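Local coordinates for protein 1,4-dihydroxy-2-naphthoyl-CoA hydrolase (Escherichia coli, PDB 1VH5) that hydrolyses 1,4-dihydroxy-2-naphthoyl-CoA to 1,4-dihydroxy-2-naphthoate and CoA in menaquinone biosynthesis, and also cleaves a wide range of other acyl-CoA thioesters, at residues L38-P43 / E65-V70; M42-R47 / G53-G58. One frame throughout, in Å; residues are numbered along the deposited sequence. Where two conformers were deposited one is given.

Contact 1: L38-P43 / E65-V70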
loop_
_atom_site.group_PDB
_atom_site.type_symbol
_atom_site.label_atom_id
_atom_site.label_comp_id
_atom_site.label_asym_id
_atom_site.label_seq_id
_atom_site.Cartn_x
_atom_site.Cartn_y
_atom_site.Cartn_z
ATOM N N LEU A 38 9.067 -9.580 -13.737
ATOM C CA LEU A 38 8.261 -8.484 -14.276
ATOM C C LEU A 38 8.692 -7.182 -13.597
ATOM O O LEU A 38 8.829 -7.151 -12.373
ATOM C CB LEU A 38 6.780 -8.794 -14.097
ATOM C CG LEU A 38 5.751 -7.868 -14.726
ATOM C CD1 LEU A 38 5.879 -7.790 -16.261
ATOM C CD2 LEU A 38 4.361 -8.302 -14.310
ATOM N N GLU A 39 8.962 -6.113 -14.360
ATOM C CA GLU A 39 9.380 -4.841 -13.760
ATOM C C GLU A 39 8.447 -3.713 -14.159
ATOM O O GLU A 39 7.964 -3.634 -15.300
ATOM C CB GLU A 39 10.797 -4.417 -14.186
ATOM C CG GLU A 39 11.844 -5.493 -14.018
ATOM C CD GLU A 39 13.231 -5.075 -14.479
ATOM O OE1 GLU A 39 13.396 -3.932 -14.979
ATOM O OE2 GLU A 39 14.162 -5.904 -14.320
ATOM N N ALA A 40 8.193 -2.828 -13.187
ATOM C CA ALA A 40 7.447 -1.608 -13.443
ATOM C C ALA A 40 8.047 -0.460 -12.648
ATOM O O ALA A 40 8.633 -0.675 -11.575
ATOM C CB ALA A 40 6.017 -1.783 -13.109
ATOM N N THR A 41 7.883 0.766 -13.150
ATOM C CA THR A 41 8.333 1.940 -12.401
ATOM C C THR A 41 7.173 2.837 -11.980
ATOM O O THR A 41 6.077 2.730 -12.458
ATOM C CB THR A 41 9.339 2.780 -13.203
ATOM O OG1 THR A 41 8.686 3.275 -14.386
ATOM C CG2 THR A 41 10.544 1.953 -13.636
ATOM N N MET A 42 7.469 3.740 -11.047
ATOM C CA MET A 42 6.490 4.668 -10.473
ATOM C C MET A 42 7.212 5.928 -10.050
ATOM O O MET A 42 8.295 5.858 -9.476
ATOM C CB MET A 42 5.809 4.035 -9.255
ATOM C CG MET A 42 4.745 4.882 -8.521
ATOM S SD MET A 42 4.058 4.051 -7.094
ATOM C CE MET A 42 5.425 4.070 -6.088
ATOM N N PRO A 43 6.622 7.099 -10.335
ATOM C CA PRO A 43 7.300 8.338 -9.951
ATOM C C PRO A 43 7.186 8.562 -8.450
ATOM O O PRO A 43 6.224 8.091 -7.805
ATOM C CB PRO A 43 6.482 9.419 -10.689
ATOM C CG PRO A 43 5.097 8.858 -10.747
ATOM C CD PRO A 43 5.322 7.365 -10.965
ATOM N N GLU A 65 1.977 -4.542 -5.138
ATOM C CA GLU A 65 0.774 -5.329 -5.357
ATOM C C GLU A 65 0.344 -5.236 -6.816
ATOM O O GLU A 65 -0.180 -6.209 -7.367
ATOM C CB GLU A 65 -0.369 -4.889 -4.412
ATOM C CG GLU A 65 -1.600 -5.788 -4.556
ATOM C CD GLU A 65 -2.392 -5.996 -3.293
ATOM O OE1 GLU A 65 -1.877 -5.744 -2.171
ATOM O OE2 GLU A 65 -3.551 -6.403 -3.467
ATOM N N SER A 66 0.513 -4.070 -7.451
ATOM C CA SER A 66 0.118 -3.927 -8.870
ATOM C C SER A 66 0.921 -4.864 -9.760
ATOM O O SER A 66 0.378 -5.445 -10.696
ATOM C CB SER A 66 0.370 -2.496 -9.325
ATOM O OG SER A 66 -0.480 -1.574 -8.643
ATOM N N ILE A 67 2.213 -4.999 -9.485
ATOM C CA ILE A 67 3.095 -5.872 -10.278
ATOM C C ILE A 67 2.808 -7.326 -9.969
ATOM O O ILE A 67 2.590 -8.133 -10.877
ATOM C CB ILE A 67 4.600 -5.601 -10.041
ATOM C CG1 ILE A 67 4.975 -4.157 -10.405
ATOM C CG2 ILE A 67 5.438 -6.528 -10.933
ATOM C CD1 ILE A 67 6.321 -3.753 -9.863
ATOM N N GLY A 68 2.767 -7.672 -8.679
ATOM C CA GLY A 68 2.539 -9.062 -8.290
ATOM C C GLY A 68 1.192 -9.595 -8.756
ATOM O O GLY A 68 1.077 -10.768 -9.117
ATOM N N SER A 69 0.149 -8.771 -8.682
ATOM C CA SER A 69 -1.175 -9.244 -9.118
ATOM C C SER A 69 -1.212 -9.596 -10.597
ATOM O O SER A 69 -1.796 -10.611 -10.971
ATOM C CB SER A 69 -2.231 -8.152 -8.896
ATOM O OG SER A 69 -2.350 -7.823 -7.526
ATOM N N VAL A 70 -0.607 -8.760 -11.448
ATOM C CA VAL A 70 -0.574 -9.053 -12.880
ATOM C C VAL A 70 0.361 -10.234 -13.140
ATOM O O VAL A 70 0.009 -11.114 -13.907
ATOM C CB VAL A 70 0.104 -7.835 -13.640
ATOM C CG1 VAL A 70 0.582 -8.236 -15.054
ATOM C CG2 VAL A 70 -0.794 -6.626 -13.704
#
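Ile67 reaches from helix 57-74 to two residues of strand 38-43 at once, and its beta-branch divides the work. CG1 meets the methyl of Ala40, with 3.7 Å from Ile67 CG1 to Ala40 CB, and CD1 touches the same methyl. The other branch turns to Leu38, where Ile67 CG2 lies 3.7 Å from Leu38 O and also meets the side-chain CD2. This split follows from the first torsion (chi1 -60°), which sets CG1 beside the backbone N and CG2 anti to it. Ala40 suits the point where the chains come nearest, Ala40 CA to Ile67 CA being 6.9 Å, because a single methyl fills the interval. Leu38, two residues earlier on the strand, has the longer side chain and reaches toward the next turn of the helix; its touch on Val70 there is doubtful, since Val70 has two conformers. No hydrogen bond links the segments. The axes of segments 38-43 and 65-70 run roughly antiparallel (151°).

In the strands that pair with 38-43, Phe30 of 29-33 touches Leu38, while Cys104 of 99-106 packs on Ile67. On the helix, Ser69 N bonds to Glu65 O. Glu65, the inferred nucleophile or proton acceptor, bonds through OE1 to His91 of the second subunit. A long helix seated against an antiparallel sheet is the signature of the hotdog fold.

Contact 2: M42-R47 / G53-G58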
loop_
_atom_site.group_PDB
_atom_site.type_symbol
_atom_site.label_atom_id
_atom_site.label_comp_id
_atom_site.label_asym_id
_atom_site.label_seq_id
_atom_site.Cartn_x
_atom_site.Cartn_y
_atom_site.Cartn_z
ATOM N N MET A 42 7.469 3.740 -11.047
ATOM C CA MET A 42 6.490 4.668 -10.473
ATOM C C MET A 42 7.212 5.928 -10.050
ATOM O O MET A 42 8.295 5.858 -9.476
ATOM C CB MET A 42 5.809 4.035 -9.255
ATOM C CG MET A 42 4.745 4.882 -8.521
ATOM S SD MET A 42 4.058 4.051 -7.094
ATOM C CE MET A 42 5.425 4.070 -6.088
ATOM N N PRO A 43 6.622 7.099 -10.335
ATOM C CA PRO A 43 7.300 8.338 -9.951
ATOM C C PRO A 43 7.186 8.562 -8.450
ATOM O O PRO A 43 6.224 8.091 -7.805
ATOM C CB PRO A 43 6.482 9.419 -10.689
ATOM C CG PRO A 43 5.097 8.858 -10.747
ATOM C CD PRO A 43 5.322 7.365 -10.965
ATOM N N VAL A 44 8.182 9.253 -7.915
ATOM C CA VAL A 44 8.150 9.809 -6.567
ATOM C C VAL A 44 7.705 11.255 -6.798
ATOM O O VAL A 44 8.486 12.105 -7.209
ATOM C CB VAL A 44 9.521 9.725 -5.840
ATOM C CG1 VAL A 44 9.396 10.251 -4.412
ATOM C CG2 VAL A 44 10.092 8.298 -5.850
ATOM N N ASP A 45 6.424 11.497 -6.647
ATOM C CA ASP A 45 5.845 12.818 -6.963
ATOM C C ASP A 45 4.698 13.149 -5.999
ATOM O O ASP A 45 4.430 12.435 -5.016
ATOM C CB ASP A 45 5.420 12.899 -8.444
ATOM C CG ASP A 45 4.191 12.083 -8.768
ATOM O OD1 ASP A 45 3.801 12.104 -9.957
ATOM O OD2 ASP A 45 3.549 11.421 -7.945
ATOM N N SER A 46 3.972 14.211 -6.271
ATOM C CA SER A 46 2.971 14.664 -5.344
ATOM C C SER A 46 1.894 13.613 -5.065
ATOM O O SER A 46 1.256 13.671 -4.002
ATOM C CB SER A 46 2.373 16.007 -5.801
ATOM O OG SER A 46 1.642 15.850 -6.984
ATOM N N ARG A 47 1.673 12.673 -5.991
ATOM C CA ARG A 47 0.627 11.664 -5.825
ATOM C C ARG A 47 1.106 10.465 -5.036
ATOM O O ARG A 47 0.296 9.649 -4.621
ATOM C CB ARG A 47 0.059 11.200 -7.171
ATOM C CG ARG A 47 -0.727 12.300 -7.875
ATOM C CD ARG A 47 -1.255 11.889 -9.245
ATOM N NE ARG A 47 -2.009 12.976 -9.884
ATOM C CZ ARG A 47 -2.723 12.849 -10.999
ATOM N NH1 ARG A 47 -3.366 13.916 -11.482
ATOM N NH2 ARG A 47 -2.824 11.677 -11.619
ATOM N N GLY A 53 7.589 14.893 1.975
ATOM C CA GLY A 53 8.285 14.930 0.698
ATOM C C GLY A 53 9.014 13.656 0.296
ATOM O O GLY A 53 9.733 13.650 -0.682
ATOM N N LEU A 54 8.841 12.589 1.067
ATOM C CA LEU A 54 9.425 11.307 0.715
ATOM C C LEU A 54 8.367 10.385 0.134
ATOM O O LEU A 54 7.179 10.555 0.389
ATOM C CB LEU A 54 10.033 10.622 1.926
ATOM C CG LEU A 54 11.022 11.433 2.769
ATOM C CD1 LEU A 54 11.554 10.661 3.974
ATOM C CD2 LEU A 54 12.179 11.888 1.922
ATOM N N LEU A 55 8.807 9.379 -0.617
ATOM C CA LEU A 55 7.886 8.368 -1.102
ATOM C C LEU A 55 7.096 7.750 0.030
ATOM O O LEU A 55 7.682 7.324 1.042
ATOM C CB LEU A 55 8.692 7.276 -1.800
ATOM C CG LEU A 55 7.885 6.106 -2.372
ATOM C CD1 LEU A 55 6.877 6.484 -3.433
ATOM C CD2 LEU A 55 8.969 5.086 -2.868
ATOM N N HIS A 56 5.785 7.689 -0.136
ATOM C CA HIS A 56 4.891 7.129 0.863
ATOM C C HIS A 56 5.099 5.611 0.874
ATOM O O HIS A 56 5.062 4.968 -0.172
ATOM C CB HIS A 56 3.467 7.461 0.439
ATOM C CG HIS A 56 2.451 7.306 1.535
ATOM N ND1 HIS A 56 2.115 6.083 2.091
ATOM C CD2 HIS A 56 1.589 8.211 2.062
ATOM C CE1 HIS A 56 1.142 6.263 2.975
ATOM N NE2 HIS A 56 0.812 7.549 2.985
ATOM N N GLY A 57 5.227 5.010 2.057
ATOM C CA GLY A 57 5.394 3.555 2.183
ATOM C C GLY A 57 4.222 2.810 1.551
ATOM O O GLY A 57 4.394 1.725 0.960
ATOM N N GLY A 58 3.016 3.389 1.650
ATOM C CA GLY A 58 1.883 2.795 0.966
ATOM C C GLY A 58 1.978 2.789 -0.547
ATOM O O GLY A 58 1.463 1.862 -1.192
#
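Apolar packing joins the end of strand 38-43, and the loop that follows it, to the turn leading into helix 57-74. Leu55 makes both touches from its side of the contact. Its CB lies 4.0 Å from Val44 CG1, a methyl that also rests 3.9 Å from the backbone N of Leu55; the two side chains meet roughly at right angles. Farther out on the same leucine, whose CG is anti to the backbone N (chi1 179°), CD1 receives the terminal methyl of Met42, with 3.9 Å between Leu55 CD1 and Met42 CE. A leucine is long enough to serve both partners. Methionine suits its place because its unbranched chain first extends and then bends at the sulfur (chi3 69°), carrying CE over to the leucine. Val44, closer to its partner in backbone terms, needs only a short branched side chain.

Polar bonds within each segment shape the flanks. Asp45 OD2 accepts from Arg47 N at 3.0 Å, an Asx turn in which the donor stands above the carboxylate plane. His56 is the N-cap of the helix: ND1 accepts from Gly58 N at 2.9 Å, with that nitrogen in the ring plane, while NE2 pairs with Ser66 OG of the second subunit. One imidazole thus caps its own helix and bridges the dimer.

Val100 of strand 99-106 touches Met42, Val44 and Leu55 alike, and Ala59 and Leu63 of helix 57-74 pack on Met42.

Contacts 1 and 2 follow one strand and one helix at successive places, with centres 15 Å apart. They share Met42 and Pro43, but the side chain of Met42 works only in contact 2. Contact 1 lies near the middle of the chain, about 2 Å from its centre, whereas contact 2 closes the strand's far end against the start of the helix. Both lie close to the active site. Segment 65-70 carries Glu65, though its side chain takes no part in contact 1, and the side chain of Leu55 in contact 2 is about 6 Å from that of the substrate-binding Ser94. Both also reach the second subunit: Ser66 and His56 each bond to the other's counterpart across the dimer.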